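Local coordinates for protein amphinase-2 (Rana pipiens, PDB 2P7S) that cleaves RNA as a secreted endonuclease of the pancreatic ribonuclease family and is cytotoxic to cultured human carcinoma cells, at residues D23-N31 and T78-Q89; K14-F24 and N45-V55. One frame throughout, in Å; residues are numbered along the deposited sequence. Where two conformers were deposited one is given.

Contact 1 of 2, residues D23-N31 and T78-Q89; sequences DFNCNRTMN and TCKNPIRCKYSQ. With NAG (2-acetamido-2-deoxy-beta-D-glucopyranose), chain B.
Cys26 on the short helix 26-29 and Cys79 on strand 74-83 are joined by a disulfide whose SG atoms lie 2.0 Å apart, with a torsion of -84° about the S-S bond. Beside it, Met30 crosses Tyr87 at about a right angle. Its CG sits over one ring face, 3.8 Å from the centroid, a CH-pi contact, while the chain, bent at chi2 and chi3, brings CE to the CE2 and OH end of the ring. Pro82 CB lies on the opposite face, which leaves the phenol clamped; its OH is hydrogen-bonded to Lys42 O. Phe24 meets the disulfide differently, edge-on, with Cys79 SG in the plane of its ring and 3.8 Å from CE2.

Two asparagines use their amides across the contact. Asn27 OD1 accepts from Tyr87 N at 2.8 Å, nearly along the C=O axis, and its ND2 carries the N-acetylglucosamine, so one planar amide both grips the strand and fixes the root of the sugar. Asn31 ND2 spends its hydrogens on two carbonyls close to its amide plane, Asn27 O at 2.8 Å and Cys85 O at 3.1 Å. With an alanine in place of this asparagine both carbonyls would lose this donor, and the link from the 26-31 backbone to the turn is likely to be weakened, though the Cys85-Cys41 disulfide would remain. At the other end, Gln89, extended beyond CG, makes two weak bonds: OE1 accepts from Cys26 N and NE2 donates to Phe24 O.

The strands 74-83 and 86-101 form a hairpin closed by a type I' turn from Ile83 to Lys86, and helix 26-29 packs across it. Met30 and Cys79 also touch Phe47 of strand 45-49.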
loop_
_atom_site.group_PDB
_atom_site.type_symbol
_atom_site.label_atom_id
_atom_site.label_comp_id
_atom_site.label_asym_id
_atom_site.label_seq_id
_atom_site.Cartn_x
_atom_site.Cartn_y
_atom_site.Cartn_z
ATOM N N ASP A 23 -2.074 -15.285 5.513
ATOM C CA ASP A 23 -3.432 -15.043 5.983
ATOM C C ASP A 23 -4.165 -13.990 5.174
ATOM O O ASP A 23 -5.380 -13.851 5.295
ATOM C CB ASP A 23 -3.436 -14.605 7.451
ATOM C CG ASP A 23 -3.067 -15.725 8.392
ATOM O OD1 ASP A 23 -3.404 -16.887 8.079
ATOM O OD2 ASP A 23 -2.455 -15.440 9.445
ATOM N N PHE A 24 -3.429 -13.242 4.359
ATOM C CA PHE A 24 -4.056 -12.199 3.570
ATOM C C PHE A 24 -4.867 -12.800 2.436
ATOM O O PHE A 24 -4.426 -13.734 1.765
ATOM C CB PHE A 24 -3.009 -11.241 2.993
ATOM C CG PHE A 24 -3.595 -9.953 2.491
ATOM C CD1 PHE A 24 -3.883 -8.915 3.372
ATOM C CD2 PHE A 24 -3.914 -9.800 1.145
ATOM C CE1 PHE A 24 -4.487 -7.735 2.922
ATOM C CE2 PHE A 24 -4.518 -8.634 0.684
ATOM C CZ PHE A 24 -4.805 -7.598 1.572
ATOM N N ASN A 25 -6.056 -12.250 2.221
ATOM C CA ASN A 25 -6.931 -12.729 1.161
ATOM C C ASN A 25 -7.488 -11.549 0.393
ATOM O O ASN A 25 -8.305 -10.785 0.910
ATOM C CB ASN A 25 -8.088 -13.547 1.744
ATOM C CG ASN A 25 -8.918 -14.225 0.670
ATOM O OD1 ASN A 25 -9.153 -13.658 -0.394
ATOM N ND2 ASN A 25 -9.379 -15.437 0.949
ATOM N N CYS A 26 -7.039 -11.399 -0.847
ATOM C CA CYS A 26 -7.508 -10.306 -1.685
ATOM C C CYS A 26 -9.031 -10.258 -1.803
ATOM O O CYS A 26 -9.632 -9.184 -1.751
ATOM C CB CYS A 26 -6.912 -10.428 -3.086
ATOM S SG CYS A 26 -5.144 -9.999 -3.207
ATOM N N ASN A 27 -9.657 -11.416 -1.979
ATOM C CA ASN A 27 -11.110 -11.453 -2.130
ATOM C C ASN A 27 -11.835 -10.891 -0.927
ATOM O O ASN A 27 -12.939 -10.359 -1.052
ATOM C CB ASN A 27 -11.574 -12.879 -2.412
ATOM C CG ASN A 27 -10.919 -13.451 -3.633
ATOM O OD1 ASN A 27 -10.708 -12.731 -4.611
ATOM N ND2 ASN A 27 -10.590 -14.739 -3.593
ATOM N N ARG A 28 -11.206 -10.995 0.236
ATOM C CA ARG A 28 -11.782 -10.484 1.472
ATOM C C ARG A 28 -11.540 -8.983 1.645
ATOM O O ARG A 28 -12.477 -8.198 1.756
ATOM C CB ARG A 28 -11.179 -11.215 2.677
ATOM C CG ARG A 28 -11.599 -10.638 4.029
ATOM C CD ARG A 28 -10.640 -11.040 5.151
ATOM N NE ARG A 28 -10.618 -12.482 5.405
ATOM C CZ ARG A 28 -9.508 -13.217 5.468
ATOM N NH1 ARG A 28 -8.320 -12.652 5.294
ATOM N NH2 ARG A 28 -9.579 -14.518 5.718
ATOM N N THR A 29 -10.270 -8.594 1.650
ATOM C CA THR A 29 -9.890 -7.207 1.878
ATOM C C THR A 29 -10.229 -6.209 0.770
ATOM O O THR A 29 -10.611 -5.074 1.065
ATOM C CB THR A 29 -8.394 -7.128 2.226
ATOM O OG1 THR A 29 -8.113 -8.070 3.270
ATOM C CG2 THR A 29 -8.029 -5.732 2.708
ATOM N N MET A 30 -10.093 -6.612 -0.492
ATOM C CA MET A 30 -10.439 -5.710 -1.591
ATOM C C MET A 30 -11.938 -5.402 -1.541
ATOM O O MET A 30 -12.407 -4.429 -2.133
ATOM C CB MET A 30 -10.095 -6.339 -2.950
ATOM C CG MET A 30 -8.603 -6.403 -3.282
ATOM S SD MET A 30 -7.774 -4.786 -3.276
ATOM C CE MET A 30 -8.327 -4.088 -4.834
ATOM N N ASN A 31 -12.690 -6.242 -0.834
ATOM C CA ASN A 31 -14.133 -6.043 -0.718
ATOM C C ASN A 31 -14.549 -5.713 0.709
ATOM O O ASN A 31 -15.728 -5.799 1.064
ATOM C CB ASN A 31 -14.872 -7.293 -1.203
ATOM C CG ASN A 31 -14.647 -7.558 -2.673
ATOM O OD1 ASN A 31 -15.001 -6.737 -3.518
ATOM N ND2 ASN A 31 -14.042 -8.702 -2.990
ATOM N N THR A 78 -0.002 -7.868 -4.052
ATOM C CA THR A 78 -0.726 -7.088 -5.035
ATOM C C THR A 78 -1.970 -7.863 -5.457
ATOM O O THR A 78 -1.883 -9.034 -5.811
ATOM C CB THR A 78 0.171 -6.794 -6.270
ATOM O OG1 THR A 78 1.244 -5.928 -5.878
ATOM C CG2 THR A 78 -0.632 -6.123 -7.373
ATOM N N CYS A 79 -3.125 -7.210 -5.366
ATOM C CA CYS A 79 -4.399 -7.810 -5.762
ATOM C C CYS A 79 -4.761 -7.213 -7.119
ATOM O O CYS A 79 -4.825 -5.989 -7.258
ATOM C CB CYS A 79 -5.490 -7.448 -4.763
ATOM S SG CYS A 79 -5.142 -7.969 -3.056
ATOM N N LYS A 80 -5.020 -8.060 -8.111
ATOM C CA LYS A 80 -5.342 -7.541 -9.436
ATOM C C LYS A 80 -6.198 -8.479 -10.286
ATOM O O LYS A 80 -6.564 -9.581 -9.858
ATOM C CB LYS A 80 -4.044 -7.251 -10.189
ATOM C CG LYS A 80 -3.232 -8.504 -10.489
ATOM C CD LYS A 80 -1.971 -8.157 -11.253
ATOM C CE LYS A 80 -1.231 -9.404 -11.697
ATOM N NZ LYS A 80 -0.035 -9.053 -12.512
ATOM N N ASN A 81 -6.506 -8.014 -11.493
ATOM C CA ASN A 81 -7.283 -8.772 -12.469
ATOM C C ASN A 81 -8.570 -9.378 -11.922
ATOM O O ASN A 81 -8.817 -10.581 -12.066
ATOM C CB ASN A 81 -6.411 -9.874 -13.074
ATOM C CG ASN A 81 -5.130 -9.327 -13.671
ATOM O OD1 ASN A 81 -4.989 -8.115 -13.843
ATOM N ND2 ASN A 81 -4.192 -10.210 -13.994
ATOM N N PRO A 82 -9.419 -8.551 -11.302
ATOM C CA PRO A 82 -10.666 -9.089 -10.761
ATOM C C PRO A 82 -11.631 -9.585 -11.835
ATOM O O PRO A 82 -11.651 -9.087 -12.963
ATOM C CB PRO A 82 -11.238 -7.904 -9.989
ATOM C CG PRO A 82 -10.798 -6.732 -10.836
ATOM C CD PRO A 82 -9.357 -7.086 -11.130
ATOM N N ILE A 83 -12.411 -10.590 -11.460
ATOM C CA ILE A 83 -13.445 -11.176 -12.301
ATOM C C ILE A 83 -14.585 -11.268 -11.295
ATOM O O ILE A 83 -14.538 -12.094 -10.384
ATOM C CB ILE A 83 -13.095 -12.607 -12.765
ATOM C CG1 ILE A 83 -11.774 -12.617 -13.540
ATOM C CG2 ILE A 83 -14.230 -13.150 -13.635
ATOM C CD1 ILE A 83 -11.819 -11.888 -14.859
ATOM N N ARG A 84 -15.583 -10.405 -11.435
ATOM C CA ARG A 84 -16.704 -10.389 -10.499
ATOM C C ARG A 84 -16.191 -10.223 -9.067
ATOM O O ARG A 84 -16.649 -10.886 -8.139
ATOM C CB ARG A 84 -17.531 -11.672 -10.633
ATOM C CG ARG A 84 -18.423 -11.682 -11.869
ATOM C CD ARG A 84 -19.233 -12.962 -11.964
ATOM N NE ARG A 84 -18.385 -14.122 -12.220
ATOM C CZ ARG A 84 -17.758 -14.352 -13.370
ATOM N NH1 ARG A 84 -17.885 -13.499 -14.380
ATOM N NH2 ARG A 84 -17.003 -15.435 -13.509
ATOM N N CYS A 85 -15.221 -9.323 -8.918
ATOM C CA CYS A 85 -14.598 -8.990 -7.637
ATOM C C CYS A 85 -13.777 -10.081 -6.952
ATOM O O CYS A 85 -13.582 -10.046 -5.739
ATOM C CB CYS A 85 -15.650 -8.439 -6.673
ATOM S SG CYS A 85 -16.635 -7.093 -7.410
ATOM N N LYS A 86 -13.305 -11.048 -7.731
ATOM C CA LYS A 86 -12.450 -12.121 -7.224
ATOM C C LYS A 86 -11.115 -11.859 -7.926
ATOM O O LYS A 86 -11.069 -11.680 -9.146
ATOM C CB LYS A 86 -13.021 -13.490 -7.593
ATOM C CG LYS A 86 -14.319 -13.833 -6.863
ATOM C CD LYS A 86 -14.067 -14.064 -5.377
ATOM C CE LYS A 86 -15.308 -14.588 -4.668
ATOM N NZ LYS A 86 -16.406 -13.578 -4.599
ATOM N N TYR A 87 -10.032 -11.853 -7.157
ATOM C CA TYR A 87 -8.717 -11.499 -7.687
ATOM C C TYR A 87 -7.602 -12.522 -7.818
ATOM O O TYR A 87 -7.632 -13.592 -7.214
ATOM C CB TYR A 87 -8.127 -10.372 -6.839
ATOM C CG TYR A 87 -8.977 -9.139 -6.682
ATOM C CD1 TYR A 87 -10.167 -9.166 -5.952
ATOM C CD2 TYR A 87 -8.573 -7.929 -7.245
ATOM C CE1 TYR A 87 -10.933 -8.007 -5.789
ATOM C CE2 TYR A 87 -9.323 -6.778 -7.090
ATOM C CZ TYR A 87 -10.498 -6.817 -6.364
ATOM O OH TYR A 87 -11.222 -5.661 -6.218
ATOM N N SER A 88 -6.596 -12.134 -8.607
ATOM C CA SER A 88 -5.374 -12.901 -8.770
ATOM C C SER A 88 -4.510 -12.247 -7.689
ATOM O O SER A 88 -4.600 -11.034 -7.469
ATOM C CB SER A 88 -4.741 -12.676 -10.147
ATOM O OG SER A 88 -5.435 -13.410 -11.140
ATOM N N GLN A 89 -3.686 -13.042 -7.022
ATOM C CA GLN A 89 -2.856 -12.548 -5.930
ATOM C C GLN A 89 -1.393 -12.904 -6.144
ATOM O O GLN A 89 -1.066 -14.042 -6.492
ATOM C CB GLN A 89 -3.356 -13.165 -4.618
ATOM C CG GLN A 89 -2.596 -12.789 -3.359
ATOM C CD GLN A 89 -3.318 -13.253 -2.092
ATOM O OE1 GLN A 89 -4.543 -13.381 -2.077
ATOM N NE2 GLN A 89 -2.562 -13.478 -1.022
HETATM C C1 NAG B . -9.795 -15.315 -4.660
HETATM C C2 NAG B . -9.009 -16.522 -4.130
HETATM C C3 NAG B . -8.197 -17.146 -5.268
HETATM C C4 NAG B . -9.145 -17.522 -6.405
HETATM C C5 NAG B . -9.880 -16.258 -6.872
HETATM C C6 NAG B . -10.859 -16.511 -8.012
HETATM C C7 NAG B . -7.935 -16.883 -2.001
HETATM C C8 NAG B . -6.968 -16.380 -0.942
HETATM N N2 NAG B . -8.125 -16.102 -3.059
HETATM O O3 NAG B . -7.508 -18.297 -4.803
HETATM O O4 NAG B . -8.399 -18.101 -7.493
HETATM O O5 NAG B . -10.630 -15.696 -5.771
HETATM O O6 NAG B . -11.890 -17.403 -7.616
HETATM O O7 NAG B . -8.496 -17.970 -1.856
#

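Contact 2 of 2, residues K14-F24 and N45-V55. With GOL (glycerol), chain E; ACT (acetate ion), chain D; ACT (acetate ion), chain C.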
loop_
_atom_site.group_PDB
_atom_site.type_symbol
_atom_site.label_atom_id
_atom_site.label_comp_id
_atom_site.label_asym_id
_atom_site.label_seq_id
_atom_site.Cartn_x
_atom_site.Cartn_y
_atom_site.Cartn_z
ATOM N N LYS A 14 -5.680 2.031 3.275
ATOM C CA LYS A 14 -5.672 1.435 1.955
ATOM C C LYS A 14 -4.462 0.560 1.611
ATOM O O LYS A 14 -4.600 -0.403 0.859
ATOM C CB LYS A 14 -5.801 2.538 0.897
ATOM C CG LYS A 14 -6.010 2.009 -0.513
ATOM C CD LYS A 14 -6.272 3.128 -1.516
ATOM C CE LYS A 14 -6.636 2.543 -2.872
ATOM N NZ LYS A 14 -6.812 3.595 -3.900
ATOM N N HIS A 15 -3.296 0.873 2.169
ATOM C CA HIS A 15 -2.081 0.139 1.820
ATOM C C HIS A 15 -1.287 -0.607 2.871
ATOM O O HIS A 15 -0.426 -1.411 2.516
ATOM C CB HIS A 15 -1.110 1.090 1.116
ATOM C CG HIS A 15 -1.647 1.656 -0.154
ATOM N ND1 HIS A 15 -1.825 0.890 -1.282
ATOM C CD2 HIS A 15 -2.074 2.902 -0.469
ATOM C CE1 HIS A 15 -2.339 1.639 -2.240
ATOM N NE2 HIS A 15 -2.501 2.864 -1.774
ATOM N N ILE A 16 -1.522 -0.348 4.150
ATOM C CA ILE A 16 -0.735 -1.047 5.152
ATOM C C ILE A 16 -1.531 -2.116 5.884
ATOM O O ILE A 16 -2.649 -1.876 6.344
ATOM C CB ILE A 16 -0.121 -0.062 6.167
ATOM C CG1 ILE A 16 0.662 1.024 5.417
ATOM C CG2 ILE A 16 0.826 -0.812 7.100
ATOM C CD1 ILE A 16 1.443 1.974 6.307
ATOM N N THR A 17 -0.954 -3.309 5.971
ATOM C CA THR A 17 -1.633 -4.400 6.648
ATOM C C THR A 17 -0.770 -5.098 7.689
ATOM O O THR A 17 0.442 -5.275 7.502
ATOM C CB THR A 17 -2.148 -5.466 5.644
ATOM O OG1 THR A 17 -2.876 -6.469 6.368
ATOM C CG2 THR A 17 -0.997 -6.130 4.904
ATOM N N SER A 18 -1.405 -5.482 8.795
ATOM C CA SER A 18 -0.715 -6.189 9.868
ATOM C C SER A 18 -0.861 -7.700 9.649
ATOM O O SER A 18 -0.309 -8.505 10.399
ATOM C CB SER A 18 -1.308 -5.803 11.227
ATOM O OG SER A 18 -2.670 -6.191 11.323
ATOM N N GLN A 19 -1.604 -8.081 8.614
ATOM C CA GLN A 19 -1.818 -9.497 8.299
ATOM C C GLN A 19 -0.570 -10.112 7.678
ATOM O O GLN A 19 0.250 -9.414 7.090
ATOM C CB GLN A 19 -2.967 -9.665 7.301
ATOM C CG GLN A 19 -4.334 -9.159 7.736
ATOM C CD GLN A 19 -5.346 -9.246 6.594
ATOM O OE1 GLN A 19 -5.651 -10.332 6.114
ATOM N NE2 GLN A 19 -5.854 -8.098 6.146
ATOM N N SER A 20 -0.430 -11.425 7.801
ATOM C CA SER A 20 0.711 -12.105 7.207
ATOM C C SER A 20 0.363 -12.347 5.736
ATOM O O SER A 20 -0.805 -12.280 5.352
ATOM C CB SER A 20 0.948 -13.450 7.896
ATOM O OG SER A 20 -0.099 -14.363 7.603
ATOM N N VAL A 21 1.378 -12.625 4.923
ATOM C CA VAL A 21 1.191 -12.899 3.501
ATOM C C VAL A 21 0.273 -14.108 3.301
ATOM O O VAL A 21 -0.553 -14.138 2.389
ATOM C CB VAL A 21 2.547 -13.189 2.830
ATOM C CG1 VAL A 21 2.347 -13.632 1.397
ATOM C CG2 VAL A 21 3.417 -11.948 2.888
ATOM N N ALA A 22 0.416 -15.099 4.172
ATOM C CA ALA A 22 -0.388 -16.314 4.086
ATOM C C ALA A 22 -1.845 -16.114 4.500
ATOM O O ALA A 22 -2.751 -16.708 3.913
ATOM C CB ALA A 22 0.245 -17.394 4.936
ATOM N N ASP A 23 -2.074 -15.285 5.513
ATOM C CA ASP A 23 -3.432 -15.043 5.983
ATOM C C ASP A 23 -4.165 -13.990 5.174
ATOM O O ASP A 23 -5.380 -13.851 5.295
ATOM C CB ASP A 23 -3.436 -14.605 7.451
ATOM C CG ASP A 23 -3.067 -15.725 8.392
ATOM O OD1 ASP A 23 -3.404 -16.887 8.079
ATOM O OD2 ASP A 23 -2.455 -15.440 9.445
ATOM N N PHE A 24 -3.429 -13.242 4.359
ATOM C CA PHE A 24 -4.056 -12.199 3.570
ATOM C C PHE A 24 -4.867 -12.800 2.436
ATOM O O PHE A 24 -4.426 -13.734 1.765
ATOM C CB PHE A 24 -3.009 -11.241 2.993
ATOM C CG PHE A 24 -3.595 -9.953 2.491
ATOM C CD1 PHE A 24 -3.883 -8.915 3.372
ATOM C CD2 PHE A 24 -3.914 -9.800 1.145
ATOM C CE1 PHE A 24 -4.487 -7.735 2.922
ATOM C CE2 PHE A 24 -4.518 -8.634 0.684
ATOM C CZ PHE A 24 -4.805 -7.598 1.572
ATOM N N ASN A 45 -4.654 -3.024 -6.357
ATOM C CA ASN A 45 -4.102 -2.394 -5.156
ATOM C C ASN A 45 -2.963 -3.208 -4.564
ATOM O O ASN A 45 -2.974 -4.437 -4.625
ATOM C CB ASN A 45 -5.161 -2.198 -4.073
ATOM C CG ASN A 45 -4.677 -1.268 -2.962
ATOM O OD1 ASN A 45 -4.402 -0.091 -3.208
ATOM N ND2 ASN A 45 -4.553 -1.792 -1.749
ATOM N N THR A 46 -1.981 -2.517 -3.991
ATOM C CA THR A 46 -0.838 -3.185 -3.373
ATOM C C THR A 46 -0.849 -2.951 -1.861
ATOM O O THR A 46 -1.051 -1.825 -1.394
ATOM C CB THR A 46 0.498 -2.677 -3.970
ATOM O OG1 THR A 46 0.590 -3.086 -5.341
ATOM C CG2 THR A 46 1.677 -3.257 -3.213
ATOM N N PHE A 47 -0.660 -4.031 -1.106
ATOM C CA PHE A 47 -0.643 -3.981 0.348
ATOM C C PHE A 47 0.757 -4.206 0.899
ATOM O O PHE A 47 1.487 -5.075 0.428
ATOM C CB PHE A 47 -1.597 -5.034 0.918
ATOM C CG PHE A 47 -3.034 -4.790 0.574
ATOM C CD1 PHE A 47 -3.579 -5.285 -0.606
ATOM C CD2 PHE A 47 -3.837 -4.028 1.416
ATOM C CE1 PHE A 47 -4.907 -5.020 -0.938
ATOM C CE2 PHE A 47 -5.168 -3.753 1.092
ATOM C CZ PHE A 47 -5.704 -4.249 -0.086
ATOM N N ILE A 48 1.114 -3.433 1.918
ATOM C CA ILE A 48 2.438 -3.514 2.525
ATOM C C ILE A 48 2.341 -4.232 3.870
ATOM O O ILE A 48 1.668 -3.760 4.785
ATOM C CB ILE A 48 3.019 -2.094 2.758
ATOM C CG1 ILE A 48 2.883 -1.256 1.487
ATOM C CG2 ILE A 48 4.478 -2.187 3.169
ATOM C CD1 ILE A 48 2.967 0.248 1.743
ATOM N N HIS A 49 3.008 -5.377 3.976
ATOM C CA HIS A 49 2.993 -6.166 5.205
ATOM C C HIS A 49 4.061 -5.626 6.143
ATOM O O HIS A 49 5.206 -6.095 6.148
ATOM C CB HIS A 49 3.270 -7.634 4.877
ATOM C CG HIS A 49 2.217 -8.261 4.021
ATOM N ND1 HIS A 49 1.094 -8.864 4.546
ATOM C CD2 HIS A 49 2.086 -8.327 2.674
ATOM C CE1 HIS A 49 0.316 -9.273 3.559
ATOM N NE2 HIS A 49 0.894 -8.958 2.413
ATOM N N SER A 50 3.687 -4.634 6.939
ATOM C CA SER A 50 4.628 -4.015 7.863
ATOM C C SER A 50 3.935 -3.119 8.875
ATOM O O SER A 50 2.770 -2.750 8.704
ATOM C CB SER A 50 5.646 -3.180 7.074
ATOM O OG SER A 50 6.377 -2.301 7.916
ATOM N N THR A 51 4.666 -2.778 9.930
ATOM C CA THR A 51 4.157 -1.880 10.947
ATOM C C THR A 51 4.158 -0.568 10.160
ATOM O O THR A 51 4.822 -0.477 9.127
ATOM C CB THR A 51 5.134 -1.788 12.124
ATOM O OG1 THR A 51 6.471 -1.725 11.615
ATOM C CG2 THR A 51 5.005 -3.016 13.026
ATOM N N THR A 52 3.427 0.433 10.634
ATOM C CA THR A 52 3.335 1.706 9.927
ATOM C C THR A 52 4.580 2.585 9.977
ATOM O O THR A 52 4.901 3.263 9.001
ATOM C CB THR A 52 2.156 2.534 10.453
ATOM O OG1 THR A 52 2.385 2.870 11.825
ATOM C CG2 THR A 52 0.863 1.750 10.337
ATOM N N GLY A 53 5.264 2.577 11.119
ATOM C CA GLY A 53 6.458 3.387 11.298
ATOM C C GLY A 53 7.497 3.308 10.198
ATOM O O GLY A 53 7.926 4.344 9.686
ATOM N N PRO A 54 7.944 2.097 9.825
ATOM C CA PRO A 54 8.947 1.921 8.768
ATOM C C PRO A 54 8.501 2.520 7.432
ATOM O O PRO A 54 9.328 2.992 6.643
ATOM C CB PRO A 54 9.106 0.404 8.693
ATOM C CG PRO A 54 8.850 -0.027 10.108
ATOM C CD PRO A 54 7.648 0.812 10.484
ATOM N N VAL A 55 7.197 2.499 7.177
ATOM C CA VAL A 55 6.683 3.055 5.931
ATOM C C VAL A 55 6.711 4.583 6.001
ATOM O O VAL A 55 7.041 5.254 5.023
ATOM C CB VAL A 55 5.235 2.578 5.641
ATOM C CG1 VAL A 55 4.780 3.099 4.276
ATOM C CG2 VAL A 55 5.174 1.060 5.662
HETATM C C1 GOL E . -1.891 1.541 -5.624
HETATM O O1 GOL E . -1.840 0.176 -5.217
HETATM C C2 GOL E . -3.233 2.170 -5.246
HETATM O O2 GOL E . -4.354 1.486 -5.815
HETATM C C3 GOL E . -3.253 3.636 -5.684
HETATM O O3 GOL E . -4.509 4.206 -5.304
HETATM C C ACT D . -3.427 6.368 -2.118
HETATM O O ACT D . -4.100 7.164 -2.809
HETATM O OXT ACT D . -2.446 5.576 -2.504
HETATM C CH3 ACT D . -3.787 6.303 -0.641
HETATM C C ACT C . 2.170 -2.139 -8.487
HETATM O O ACT C . 3.214 -1.570 -8.882
HETATM O OXT ACT C . 1.355 -1.776 -7.516
HETATM C CH3 ACT C . 1.784 -3.413 -9.218
#
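Ile48 N donates to His15 O where strands 16-17 and 45-49 pair in parallel, part of a beta-alpha-beta unit in the ribonuclease A fold. Thr17 N continues the pairing with a bond to Ile48 O at 2.9 Å, almost straight (179°).

Polar side chains fix the active-site end. His15, by similarity the proton acceptor, gives ND1 to Thr46 O at 2.8 Å, with the oxygen in its ring plane, which sets the ring's rotation; NE2 donates to acetate OXT at 2.8 Å. Asn45 and Thr46 are substrate-binding by similarity. Asn45 ND2 donates to Lys14 O. Thr46 N donates to glycerol O1 and Lys14 NZ, also salt-bridged to Asp38, to O3; both ligands probably come from the crystallisation liquor.

Among the apolar contacts, Ile16 CD1 meets Val55 CG2 tip to tip at 3.9 Å. Phe24 sets CZ over the centre of the Phe47 ring, the planes inclined at 48°, and its own face receives the edge of His49 in an offset edge-to-face pair.

The His49 ring is held between methyls, Thr17 CG2 over one face and Val21 CG2 over the opposite one. OG1 of Thr17, anti to its own N (chi1 -177°), points off the ring and accepts from Gln19 N in an ST turn. Thr77 OG1 bonds His49 NE2, and His49 ND1 donates to Gln19 O at 2.7 Å from above the carbonyl plane.

How the contacts relate
From the N terminus, the chain leaves helix 6-15, passes through strand 16-17 and the loop to Phe24, and forms helix 26-29 before reaching strand 45-49, where contact 2 closes the first loop. Contact 1 closes a longer one, from helix 26-29 to the hairpin of strands 74-83 and 86-101. Their segments alternate, so the two loops cross, and both contacts share Asp23 and Phe24. Strands 45-49 and 74-83 are antiparallel neighbours: Cys79 N lies 2.9 Å from Asn45 O, a probable hydrogen bond, and Thr78 OG1 lies 3.0 Å from Thr46 OG1, another. Together the contacts tie the N-terminal helix and helix 26-29 to one sheet.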